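Local coordinates for protein acinetobacter secreted protease CpaA (Acinetobacter nosocomialis M2, PDB 6O38) that is a secreted zinc metalloprotease that forms a complex with its type II secretion chaperone CpaB and probably cleaves proteins outside the cell, at residues A[313-318]-A[337-342]; A[331-336]-A[359-364]; A[286-291]-A[304-309]; A[318-323]-A[342-347]. All blocks are in the same frame, centred on the assembly; numbering follows the deposited sequence.

Interaction 1. Residues A[313-318]-A[337-342]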
loop_
_atom_site.group_PDB
_atom_site.type_symbol
_atom_site.label_atom_id
_atom_site.label_comp_id
_atom_site.label_asym_id
_atom_site.label_seq_id
_atom_site.Cartn_x
_atom_site.Cartn_y
_atom_site.Cartn_z
ATOM N N SER A 313 6.406 27.722 -11.029
ATOM C CA SER A 313 5.316 28.677 -10.879
ATOM C C SER A 313 5.081 29.105 -9.436
ATOM O O SER A 313 4.369 30.090 -9.213
ATOM C CB SER A 313 4.024 28.091 -11.457
ATOM O OG SER A 313 3.712 26.845 -10.855
ATOM N N ASN A 314 5.652 28.402 -8.453
ATOM C CA ASN A 314 5.528 28.800 -7.054
ATOM C C ASN A 314 6.888 28.928 -6.378
ATOM O O ASN A 314 6.969 28.868 -5.147
ATOM C CB ASN A 314 4.636 27.824 -6.277
ATOM C CG ASN A 314 5.210 26.414 -6.210
ATOM O OD1 ASN A 314 6.324 26.152 -6.663
ATOM N ND2 ASN A 314 4.440 25.497 -5.636
ATOM N N TRP A 315 7.954 29.089 -7.160
ATOM C CA TRP A 315 9.302 29.135 -6.615
ATOM C C TRP A 315 9.447 30.252 -5.588
ATOM O O TRP A 315 8.853 31.327 -5.710
ATOM C CB TRP A 315 10.323 29.325 -7.739
ATOM C CG TRP A 315 11.727 29.492 -7.247
ATOM C CD1 TRP A 315 12.563 28.510 -6.807
ATOM C CD2 TRP A 315 12.457 30.719 -7.142
ATOM N NE1 TRP A 315 13.770 29.048 -6.435
ATOM C CE2 TRP A 315 13.731 30.403 -6.630
ATOM C CE3 TRP A 315 12.159 32.054 -7.430
ATOM C CZ2 TRP A 315 14.706 31.373 -6.403
ATOM C CZ3 TRP A 315 13.128 33.016 -7.202
ATOM C CH2 TRP A 315 14.386 32.670 -6.695
ATOM N N GLN A 316 10.257 29.983 -4.567
ATOM C CA GLN A 316 10.543 30.926 -3.504
ATOM C C GLN A 316 12.045 30.938 -3.254
ATOM O O GLN A 316 12.674 29.874 -3.203
ATOM C CB GLN A 316 9.798 30.547 -2.215
ATOM C CG GLN A 316 9.470 31.719 -1.310
ATOM C CD GLN A 316 8.356 32.585 -1.862
ATOM O OE1 GLN A 316 8.604 33.625 -2.471
ATOM N NE2 GLN A 316 7.116 32.156 -1.655
ATOM N N PRO A 317 12.651 32.120 -3.107
ATOM C CA PRO A 317 14.109 32.153 -2.900
ATOM C C PRO A 317 14.536 31.594 -1.556
ATOM O O PRO A 317 15.557 30.900 -1.477
ATOM C CB PRO A 317 14.441 33.645 -3.036
ATOM C CG PRO A 317 13.178 34.339 -2.650
ATOM C CD PRO A 317 12.071 33.471 -3.178
ATOM N N THR A 318 13.786 31.874 -0.493
ATOM C CA THR A 318 14.092 31.381 0.840
ATOM C C THR A 318 12.827 30.841 1.488
ATOM O O THR A 318 11.728 31.356 1.266
ATOM C CB THR A 318 14.699 32.475 1.741
ATOM O OG1 THR A 318 13.712 33.479 2.010
ATOM C CG2 THR A 318 15.908 33.122 1.079
ATOM N N ALA A 337 11.897 23.150 -9.413
ATOM C CA ALA A 337 12.262 24.431 -9.993
ATOM C C ALA A 337 13.735 24.426 -10.380
ATOM O O ALA A 337 14.547 23.704 -9.796
ATOM C CB ALA A 337 11.980 25.571 -9.013
ATOM N N SER A 338 14.074 25.248 -11.374
ATOM C CA SER A 338 15.442 25.259 -11.883
ATOM C C SER A 338 16.401 25.902 -10.886
ATOM O O SER A 338 17.551 25.467 -10.756
ATOM C CB SER A 338 15.495 25.985 -13.225
ATOM O OG SER A 338 15.402 27.387 -13.046
ATOM N N ALA A 339 15.949 26.929 -10.173
ATOM C CA ALA A 339 16.791 27.639 -9.222
ATOM C C ALA A 339 16.706 27.007 -7.839
ATOM O O ALA A 339 15.713 26.365 -7.486
ATOM C CB ALA A 339 16.392 29.114 -9.145
ATOM N N ASP A 340 17.764 27.201 -7.054
ATOM C CA ASP A 340 17.810 26.672 -5.701
ATOM C C ASP A 340 16.895 27.468 -4.774
ATOM O O ASP A 340 16.473 28.588 -5.075
ATOM C CB ASP A 340 19.238 26.700 -5.156
ATOM C CG ASP A 340 20.164 25.752 -5.890
ATOM O OD1 ASP A 340 19.687 25.021 -6.783
ATOM O OD2 ASP A 340 21.371 25.739 -5.568
ATOM N N THR A 341 16.596 26.868 -3.625
ATOM C CA THR A 341 15.826 27.512 -2.571
ATOM C C THR A 341 16.536 27.285 -1.246
ATOM O O THR A 341 16.873 26.146 -0.908
ATOM C CB THR A 341 14.395 26.966 -2.506
ATOM O OG1 THR A 341 13.671 27.379 -3.673
ATOM C CG2 THR A 341 13.682 27.476 -1.260
ATOM N N TYR A 342 16.765 28.364 -0.504
ATOM C CA TYR A 342 17.426 28.262 0.787
ATOM C C TYR A 342 16.415 27.937 1.880
ATOM O O TYR A 342 15.284 28.430 1.869
ATOM C CB TYR A 342 18.163 29.560 1.113
ATOM C CG TYR A 342 19.308 29.849 0.171
ATOM C CD1 TYR A 342 20.519 29.178 0.292
ATOM C CD2 TYR A 342 19.178 30.788 -0.844
ATOM C CE1 TYR A 342 21.569 29.436 -0.569
ATOM C CE2 TYR A 342 20.224 31.053 -1.711
ATOM C CZ TYR A 342 21.416 30.373 -1.568
ATOM O OH TYR A 342 22.460 30.633 -2.426
#
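Ala337 opens the contact by setting CB 3.7 Å from Trp315 CD1, at the pyrrole side of the indole. Two residues on, Ala339 meets the same ring from above: its CB stands 3.4 Å over one face of Trp315, offset toward the rim, while the backbone nitrogen of Pro317 lies over the opposite face. Asp340 then offers its carbonyl at the ring edge. Trp315 NE1 donates to Asp340 O over 3.1 Å, and although the acceptor lies within 5° of the indole plane, NE1 stands well above the plane of the carbonyl. Trp315 CG stands anti to the backbone N (chi1 175°), on the side of the other segment. At Thr341 the direction reverses, and the second segment becomes the donor: OG1 donates to Gln316 O at 2.7 Å, nearly along the C=O axis. Its methyl, CG2, also faces that oxygen. Tyr342 completes the series with a backbone bond from its N to Pro317 O (3.0 Å), an oxygen that the CA-H of Thr341 also approaches. From there regular pairing begins, Thr318 and Tyr342 forming a parallel bridge with their side chains on the same face. The contact thus leads from loop packing into the small sheet of the StcE-type beta-sandwich domain, where strand 341-344 lies between strands 318-320 and 350-353, and Thr341 and Ile353 are joined by backbone hydrogen bonding.

Interaction 2. Residues A[331-336]-A[359-364]; sequences VVIVSN and RRFIYT
Val331 O takes a hydrogen bond from Phe361 N (2.7 Å) and a weaker CA-H contact from Arg360, whose CA lies 3.2 Å from the oxygen. Val331 N returns a bond to Phe361 O, completing a hydrogen-bonded antiparallel pair. Ile333 and Arg359 make the next such pair, with Ile333 N to Arg359 O at 2.7 Å and Arg359 N to Ile333 O at 2.9 Å. Between them Val332 and Arg360 form a non-hydrogen-bonded pair. On their face of the sheet Val332 CG2 rests against the aliphatic part of Arg360, 3.8 Å from CG, which stands anti to the backbone N (chi1 -178°). Beyond CD the arginine bends away, and its guanidinium finds its partners elsewhere: a salt bridge to Asp371 and hydrogen bonds to Tyr417 OH and Ala414 O, which would be expected to stabilise the charge. The other face carries Val331, Ile333 and Phe361. Here Ile333 and Phe361 cross obliquely, the CD1 methyl coming 4.1 Å from ring atom CE1, and Leu321 covers Phe361 from the facing layer. Arg359, on this same face, turns its end away to Thr351. With Val331, Ile333 and Phe361 turned toward the layer that holds Leu321 and Ile343, the pair fits the two-layer packing of the StcE-type beta-sandwich domain.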
loop_
_atom_site.group_PDB
_atom_site.type_symbol
_atom_site.label_atom_id
_atom_site.label_comp_id
_atom_site.label_asym_id
_atom_site.label_seq_id
_atom_site.Cartn_x
_atom_site.Cartn_y
_atom_site.Cartn_z
ATOM N N VAL A 331 8.946 17.926 8.150
ATOM C CA VAL A 331 8.726 18.740 6.963
ATOM C C VAL A 331 9.499 18.108 5.815
ATOM O O VAL A 331 10.716 17.912 5.913
ATOM C CB VAL A 331 9.159 20.200 7.174
ATOM C CG1 VAL A 331 9.095 20.965 5.862
ATOM C CG2 VAL A 331 8.280 20.865 8.221
ATOM N N VAL A 332 8.794 17.788 4.734
ATOM C CA VAL A 332 9.395 17.250 3.519
ATOM C C VAL A 332 9.259 18.300 2.428
ATOM O O VAL A 332 8.163 18.821 2.192
ATOM C CB VAL A 332 8.734 15.927 3.097
ATOM C CG1 VAL A 332 9.349 15.418 1.802
ATOM C CG2 VAL A 332 8.870 14.891 4.202
ATOM N N ILE A 333 10.369 18.621 1.773
ATOM C CA ILE A 333 10.391 19.628 0.722
ATOM C C ILE A 333 10.915 18.984 -0.552
ATOM O O ILE A 333 11.984 18.363 -0.547
ATOM C CB ILE A 333 11.248 20.843 1.121
ATOM C CG1 ILE A 333 10.726 21.444 2.429
ATOM C CG2 ILE A 333 11.233 21.889 0.020
ATOM C CD1 ILE A 333 11.545 22.599 2.946
ATOM N N VAL A 334 10.155 19.123 -1.636
ATOM C CA VAL A 334 10.560 18.649 -2.951
ATOM C C VAL A 334 10.654 19.859 -3.868
ATOM O O VAL A 334 9.913 20.837 -3.719
ATOM C CB VAL A 334 9.596 17.581 -3.521
ATOM C CG1 VAL A 334 9.085 16.677 -2.409
ATOM C CG2 VAL A 334 8.438 18.220 -4.270
ATOM N N SER A 335 11.601 19.806 -4.802
ATOM C CA SER A 335 11.872 20.930 -5.688
ATOM C C SER A 335 11.962 20.433 -7.121
ATOM O O SER A 335 12.778 19.558 -7.429
ATOM C CB SER A 335 13.165 21.649 -5.291
ATOM O OG SER A 335 13.443 22.718 -6.178
ATOM N N ASN A 336 11.121 20.992 -7.991
ATOM C CA ASN A 336 11.239 20.801 -9.432
ATOM C C ASN A 336 11.470 22.126 -10.147
ATOM O O ASN A 336 11.260 22.222 -11.360
ATOM C CB ASN A 336 9.998 20.100 -9.986
ATOM C CG ASN A 336 9.882 18.664 -9.514
ATOM O OD1 ASN A 336 10.561 17.773 -10.027
ATOM N ND2 ASN A 336 9.024 18.432 -8.527
ATOM N N ARG A 359 14.020 16.631 0.445
ATOM C CA ARG A 359 14.676 16.953 1.704
ATOM C C ARG A 359 13.666 16.888 2.836
ATOM O O ARG A 359 12.591 17.488 2.748
ATOM C CB ARG A 359 15.319 18.344 1.662
ATOM C CG ARG A 359 16.478 18.457 0.694
ATOM C CD ARG A 359 17.768 17.998 1.341
ATOM N NE ARG A 359 18.176 18.863 2.440
ATOM C CZ ARG A 359 19.022 19.878 2.317
ATOM N NH1 ARG A 359 19.555 20.164 1.137
ATOM N NH2 ARG A 359 19.338 20.603 3.376
ATOM N N ARG A 360 14.013 16.159 3.893
ATOM C CA ARG A 360 13.159 16.015 5.062
ATOM C C ARG A 360 13.859 16.593 6.283
ATOM O O ARG A 360 15.067 16.409 6.466
ATOM C CB ARG A 360 12.785 14.547 5.318
ATOM C CG ARG A 360 11.841 14.358 6.503
ATOM C CD ARG A 360 11.268 12.951 6.574
ATOM N NE ARG A 360 12.251 11.973 7.028
ATOM C CZ ARG A 360 12.866 11.108 6.229
ATOM N NH1 ARG A 360 12.594 11.095 4.930
ATOM N NH2 ARG A 360 13.749 10.254 6.727
ATOM N N PHE A 361 13.093 17.300 7.109
ATOM C CA PHE A 361 13.582 17.861 8.357
ATOM C C PHE A 361 12.664 17.416 9.485
ATOM O O PHE A 361 11.457 17.246 9.291
ATOM C CB PHE A 361 13.651 19.395 8.298
ATOM C CG PHE A 361 14.462 19.924 7.147
ATOM C CD1 PHE A 361 13.874 20.157 5.913
ATOM C CD2 PHE A 361 15.813 20.187 7.297
ATOM C CE1 PHE A 361 14.619 20.643 4.853
ATOM C CE2 PHE A 361 16.564 20.673 6.242
ATOM C CZ PHE A 361 15.965 20.901 5.019
ATOM N N ILE A 362 13.244 17.224 10.666
ATOM C CA ILE A 362 12.499 16.772 11.833
ATOM C C ILE A 362 12.785 17.722 12.988
ATOM O O ILE A 362 13.910 18.214 13.140
ATOM C CB ILE A 362 12.845 15.312 12.206
ATOM C CG1 ILE A 362 11.917 14.799 13.311
ATOM C CG2 ILE A 362 14.307 15.179 12.617
ATOM C CD1 ILE A 362 12.063 13.318 13.592
ATOM N N TYR A 363 11.760 17.994 13.789
ATOM C CA TYR A 363 11.868 18.930 14.897
ATOM C C TYR A 363 12.300 18.200 16.162
ATOM O O TYR A 363 11.793 17.119 16.478
ATOM C CB TYR A 363 10.533 19.640 15.125
ATOM C CG TYR A 363 10.621 20.858 16.015
ATOM C CD1 TYR A 363 11.175 22.042 15.547
ATOM C CD2 TYR A 363 10.139 20.829 17.317
ATOM C CE1 TYR A 363 11.257 23.161 16.352
ATOM C CE2 TYR A 363 10.214 21.945 18.131
ATOM C CZ TYR A 363 10.774 23.108 17.643
ATOM O OH TYR A 363 10.854 24.222 18.446
ATOM N N THR A 364 13.244 18.797 16.881
ATOM C CA THR A 364 13.760 18.264 18.134
ATOM C C THR A 364 13.599 19.311 19.233
ATOM O O THR A 364 13.107 20.419 19.001
ATOM C CB THR A 364 15.229 17.847 17.996
ATOM O OG1 THR A 364 16.046 19.011 17.828
ATOM C CG2 THR A 364 15.415 16.927 16.800
#

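Interaction 3. Residues A[286-291]-A[304-309]; sequences KVIDST and PTLKVK
Lys286 and Leu306, Val287 and Lys307, and Ile288 and Val308 form successive bridges where strand 305-310 of the StcE-type beta-sandwich domain pairs in parallel with strand 277-288. The connection, through residues 289-304, contains no helix or strand. The backbone ladder runs between Lys286 N and Thr305 O, Lys307 N and Lys286 O (2.9 Å), Ile288 N and Lys307 O (3.0 Å), and Lys309 N and Ile288 O. CA-H groups of Leu306 and Val287 add weaker support beside the same carbonyls. Apolar packing differs between the faces. On one, Lys286 and Leu306 run alongside each other in the same direction, and Leu306 CD1 touches the lysine stem 3.8 Å from CG; farther along this face Ile288 and Val308 both pack on Ile294. The opposite face carries Val287 and Lys307. Charge is handled outside the pair: Lys307 NZ makes a salt bridge to Glu410, whereas Lys309 NZ has a long, weak ion pair with Glu103 of the chaperone CpaB, and Ser290 packs on Glu105 of CpaB, which places this strand end at the chaperone interface. Lys309 runs extended beyond CG across the other segment, CB lying 3.5 Å from Ile288 O, CD 4.0 Å from Asp289 CA, and CE 4.0 Å from Val287 CG1.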
loop_
_atom_site.group_PDB
_atom_site.type_symbol
_atom_site.label_atom_id
_atom_site.label_comp_id
_atom_site.label_asym_id
_atom_site.label_seq_id
_atom_site.Cartn_x
_atom_site.Cartn_y
_atom_site.Cartn_z
ATOM N N LYS A 286 -0.410 17.817 5.597
ATOM C CA LYS A 286 -0.739 19.020 4.847
ATOM C C LYS A 286 0.222 19.162 3.674
ATOM O O LYS A 286 1.444 19.134 3.856
ATOM C CB LYS A 286 -0.670 20.252 5.749
ATOM C CG LYS A 286 -0.989 21.563 5.045
ATOM C CD LYS A 286 -0.964 22.728 6.023
ATOM C CE LYS A 286 -1.257 24.049 5.328
ATOM N NZ LYS A 286 -2.406 23.947 4.385
ATOM N N VAL A 287 -0.327 19.308 2.472
ATOM C CA VAL A 287 0.458 19.328 1.243
ATOM C C VAL A 287 0.211 20.648 0.529
ATOM O O VAL A 287 -0.933 20.972 0.184
ATOM C CB VAL A 287 0.115 18.142 0.328
ATOM C CG1 VAL A 287 0.860 18.259 -0.993
ATOM C CG2 VAL A 287 0.446 16.828 1.017
ATOM N N ILE A 288 1.280 21.408 0.313
ATOM C CA ILE A 288 1.263 22.586 -0.546
ATOM C C ILE A 288 1.904 22.158 -1.861
ATOM O O ILE A 288 3.132 22.075 -1.969
ATOM C CB ILE A 288 1.999 23.767 0.092
ATOM C CG1 ILE A 288 1.489 24.011 1.513
ATOM C CG2 ILE A 288 1.830 25.018 -0.755
ATOM C CD1 ILE A 288 2.228 25.111 2.247
ATOM N N ASP A 289 1.079 21.888 -2.871
ATOM C CA ASP A 289 1.564 21.263 -4.090
ATOM C C ASP A 289 2.127 22.307 -5.054
ATOM O O ASP A 289 2.134 23.510 -4.783
ATOM C CB ASP A 289 0.457 20.432 -4.742
ATOM C CG ASP A 289 -0.793 21.242 -5.049
ATOM O OD1 ASP A 289 -0.765 22.483 -4.916
ATOM O OD2 ASP A 289 -1.814 20.629 -5.431
ATOM N N SER A 290 2.605 21.830 -6.206
ATOM C CA SER A 290 3.349 22.658 -7.148
ATOM C C SER A 290 2.506 23.752 -7.793
ATOM O O SER A 290 3.073 24.640 -8.440
ATOM C CB SER A 290 3.965 21.776 -8.236
ATOM O OG SER A 290 2.977 20.980 -8.866
ATOM N N THR A 291 1.183 23.715 -7.642
ATOM C CA THR A 291 0.319 24.757 -8.181
ATOM C C THR A 291 -0.170 25.736 -7.122
ATOM O O THR A 291 -0.742 26.773 -7.478
ATOM C CB THR A 291 -0.888 24.135 -8.895
ATOM O OG1 THR A 291 -1.564 23.237 -8.005
ATOM C CG2 THR A 291 -0.440 23.374 -10.134
ATOM N N PRO A 304 1.069 16.089 12.083
ATOM C CA PRO A 304 2.432 15.559 12.257
ATOM C C PRO A 304 3.377 15.819 11.092
ATOM O O PRO A 304 4.596 15.799 11.302
ATOM C CB PRO A 304 2.198 14.056 12.459
ATOM C CG PRO A 304 0.833 13.972 13.033
ATOM C CD PRO A 304 0.052 15.051 12.339
ATOM N N THR A 305 2.879 16.059 9.878
ATOM C CA THR A 305 3.760 16.181 8.724
ATOM C C THR A 305 3.264 17.262 7.774
ATOM O O THR A 305 2.057 17.451 7.591
ATOM C CB THR A 305 3.859 14.846 7.964
ATOM O OG1 THR A 305 4.069 13.778 8.894
ATOM C CG2 THR A 305 5.003 14.872 6.961
ATOM N N LEU A 306 4.218 17.963 7.161
ATOM C CA LEU A 306 3.938 18.977 6.156
ATOM C C LEU A 306 4.874 18.757 4.979
ATOM O O LEU A 306 6.087 18.623 5.171
ATOM C CB LEU A 306 4.130 20.391 6.724
ATOM C CG LEU A 306 4.209 21.533 5.703
ATOM C CD1 LEU A 306 2.842 21.830 5.103
ATOM C CD2 LEU A 306 4.812 22.788 6.324
ATOM N N LYS A 307 4.320 18.717 3.770
ATOM C CA LYS A 307 5.104 18.519 2.557
ATOM C C LYS A 307 4.918 19.715 1.637
ATOM O O LYS A 307 3.786 20.103 1.338
ATOM C CB LYS A 307 4.727 17.224 1.840
ATOM C CG LYS A 307 5.693 16.873 0.705
ATOM C CD LYS A 307 5.434 15.486 0.140
ATOM C CE LYS A 307 5.803 14.398 1.137
ATOM N NZ LYS A 307 5.634 13.051 0.534
ATOM N N VAL A 308 6.028 20.294 1.188
ATOM C CA VAL A 308 6.028 21.481 0.341
ATOM C C VAL A 308 6.621 21.098 -1.007
ATOM O O VAL A 308 7.693 20.484 -1.065
ATOM C CB VAL A 308 6.824 22.633 0.980
ATOM C CG1 VAL A 308 6.839 23.834 0.055
ATOM C CG2 VAL A 308 6.230 22.989 2.334
ATOM N N LYS A 309 5.931 21.465 -2.086
ATOM C CA LYS A 309 6.313 21.087 -3.447
ATOM C C LYS A 309 6.675 22.346 -4.232
ATOM O O LYS A 309 5.795 23.057 -4.730
ATOM C CB LYS A 309 5.184 20.317 -4.127
ATOM C CG LYS A 309 4.944 18.935 -3.542
ATOM C CD LYS A 309 4.028 18.107 -4.426
ATOM C CE LYS A 309 3.447 16.923 -3.669
ATOM N NZ LYS A 309 2.643 16.029 -4.552
#

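Interaction 4. Residues A[318-323]-A[342-347]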
loop_
_atom_site.group_PDB
_atom_site.type_symbol
_atom_site.label_atom_id
_atom_site.label_comp_id
_atom_site.label_asym_id
_atom_site.label_seq_id
_atom_site.Cartn_x
_atom_site.Cartn_y
_atom_site.Cartn_z
ATOM N N THR A 318 13.786 31.874 -0.493
ATOM C CA THR A 318 14.092 31.381 0.840
ATOM C C THR A 318 12.827 30.841 1.488
ATOM O O THR A 318 11.728 31.356 1.266
ATOM C CB THR A 318 14.699 32.475 1.741
ATOM O OG1 THR A 318 13.712 33.479 2.010
ATOM C CG2 THR A 318 15.908 33.122 1.079
ATOM N N LEU A 319 12.991 29.792 2.291
ATOM C CA LEU A 319 11.899 29.217 3.063
ATOM C C LEU A 319 12.320 29.119 4.519
ATOM O O LEU A 319 13.428 28.664 4.821
ATOM C CB LEU A 319 11.496 27.835 2.538
ATOM C CG LEU A 319 10.782 27.778 1.188
ATOM C CD1 LEU A 319 10.417 26.344 0.843
ATOM C CD2 LEU A 319 9.544 28.658 1.208
ATOM N N GLN A 320 11.434 29.540 5.414
ATOM C CA GLN A 320 11.656 29.449 6.850
ATOM C C GLN A 320 10.844 28.276 7.386
ATOM O O GLN A 320 9.620 28.238 7.221
ATOM C CB GLN A 320 11.250 30.749 7.545
ATOM C CG GLN A 320 11.563 30.803 9.034
ATOM C CD GLN A 320 13.018 31.131 9.318
ATOM O OE1 GLN A 320 13.795 31.409 8.403
ATOM N NE2 GLN A 320 13.393 31.104 10.592
ATOM N N LEU A 321 11.528 27.321 8.013
ATOM C CA LEU A 321 10.843 26.184 8.605
ATOM C C LEU A 321 9.890 26.669 9.698
ATOM O O LEU A 321 10.101 27.740 10.278
ATOM C CB LEU A 321 11.859 25.192 9.169
ATOM C CG LEU A 321 12.651 24.429 8.103
ATOM C CD1 LEU A 321 13.649 23.472 8.734
ATOM C CD2 LEU A 321 11.710 23.682 7.167
ATOM N N PRO A 322 8.825 25.916 9.982
ATOM C CA PRO A 322 7.785 26.411 10.896
ATOM C C PRO A 322 8.358 26.877 12.228
ATOM O O PRO A 322 9.203 26.215 12.832
ATOM C CB PRO A 322 6.868 25.197 11.072
ATOM C CG PRO A 322 7.031 24.428 9.810
ATOM C CD PRO A 322 8.463 24.613 9.394
ATOM N N ALA A 323 7.877 28.036 12.684
ATOM C CA ALA A 323 8.388 28.616 13.920
ATOM C C ALA A 323 7.906 27.854 15.145
ATOM O O ALA A 323 8.632 27.766 16.142
ATOM C CB ALA A 323 7.981 30.085 14.019
ATOM N N TYR A 342 16.765 28.364 -0.504
ATOM C CA TYR A 342 17.426 28.262 0.787
ATOM C C TYR A 342 16.415 27.937 1.880
ATOM O O TYR A 342 15.284 28.430 1.869
ATOM C CB TYR A 342 18.163 29.560 1.113
ATOM C CG TYR A 342 19.308 29.849 0.171
ATOM C CD1 TYR A 342 20.519 29.178 0.292
ATOM C CD2 TYR A 342 19.178 30.788 -0.844
ATOM C CE1 TYR A 342 21.569 29.436 -0.569
ATOM C CE2 TYR A 342 20.224 31.053 -1.711
ATOM C CZ TYR A 342 21.416 30.373 -1.568
ATOM O OH TYR A 342 22.460 30.633 -2.426
ATOM N N ILE A 343 16.832 27.095 2.823
ATOM C CA ILE A 343 15.992 26.658 3.930
ATOM C C ILE A 343 16.646 27.119 5.223
ATOM O O ILE A 343 17.846 26.900 5.429
ATOM C CB ILE A 343 15.803 25.130 3.933
ATOM C CG1 ILE A 343 15.280 24.648 2.579
ATOM C CG2 ILE A 343 14.858 24.711 5.049
ATOM C CD1 ILE A 343 13.937 25.222 2.205
ATOM N N ASN A 344 15.862 27.756 6.091
ATOM C CA ASN A 344 16.374 28.302 7.337
ATOM C C ASN A 344 15.461 27.916 8.492
ATOM O O ASN A 344 14.281 27.606 8.307
ATOM C CB ASN A 344 16.515 29.829 7.268
ATOM C CG ASN A 344 17.523 30.274 6.228
ATOM O OD1 ASN A 344 18.733 30.169 6.435
ATOM N ND2 ASN A 344 17.030 30.773 5.100
ATOM N N ALA A 345 16.031 27.946 9.694
ATOM C CA ALA A 345 15.298 27.670 10.920
ATOM C C ALA A 345 15.782 28.620 12.006
ATOM O O ALA A 345 16.838 29.245 11.885
ATOM C CB ALA A 345 15.463 26.213 11.367
ATOM N N ALA A 346 14.989 28.720 13.076
ATOM C CA ALA A 346 15.313 29.650 14.155
ATOM C C ALA A 346 16.624 29.290 14.844
ATOM O O ALA A 346 17.338 30.182 15.316
ATOM C CB ALA A 346 14.173 29.690 15.173
ATOM N N ASN A 347 16.964 28.003 14.908
ATOM C CA ASN A 347 18.181 27.569 15.582
ATOM C C ASN A 347 19.442 27.826 14.763
ATOM O O ASN A 347 20.522 27.379 15.161
ATOM C CB ASN A 347 18.091 26.080 15.937
ATOM C CG ASN A 347 17.865 25.193 14.722
ATOM O OD1 ASN A 347 17.957 25.640 13.579
ATOM N ND2 ASN A 347 17.575 23.922 14.970
#
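Ile343 fits between two leucines of the neighbouring strand and its exit, with a different branch turned to each. This is the buried side of a short parallel pair, strands 318-320 and 341-344, in the small sheet of the beta-sandwich domain. Leu319 and Ile343 lie side by side, and the bend at chi2 (-61°) brings Ile343 CD1 into the angle of the leucine, 3.6 Å from CB and 3.9 Å from CD1. The other branch, Ile343 CG2, meets Leu321, whose side chain crosses at about a right angle and sets its fork around the methyl: Leu321 CG stands 3.8 Å from Ile343 CG2, and Leu321 CD2 3.9 Å. Leu321 CD1 then reaches on to Ala345 CB, and Trp368 touches both. The strands are held in step by Leu319 N to Tyr342 O (2.7 Å), Asn344 N to Leu319 O, and Leu321 N to Asn344 O (2.8 Å). The opposite face is polar. Gln320 is bent at chi2 (80°), and its side chain crosses that of Asn344 steeply, the amide planes 23° apart. Its two amide ends settle on different parts of the neighbouring chain: OE1 lies 3.3 Å from Asn344 CB, and NE2 lies 3.7 Å from Ala345 C.

How the interactions relate
Interactions 2 and 3 lie in the same layer, where strands 305-310 and 330-335 are neighbours, joined through the backbones of Val332, Leu306 and Val308. Interactions 1 and 4 are successive parts of one strand pair in the smaller sheet, sharing Thr318 and Tyr342. The two layers meet where Ile333 and Phe361 of interaction 2 pack on Ile343 and Leu321 of interaction 4. Interaction 2 is the buried member; the other three are only partly so. Regular backbone ladders dominate 2, 3 and 4, whereas interaction 1, largely loop, relies on an indole and a hydroxyl. Asn314 ties it to Lys309 O of interaction 3, which alone touches the chaperone.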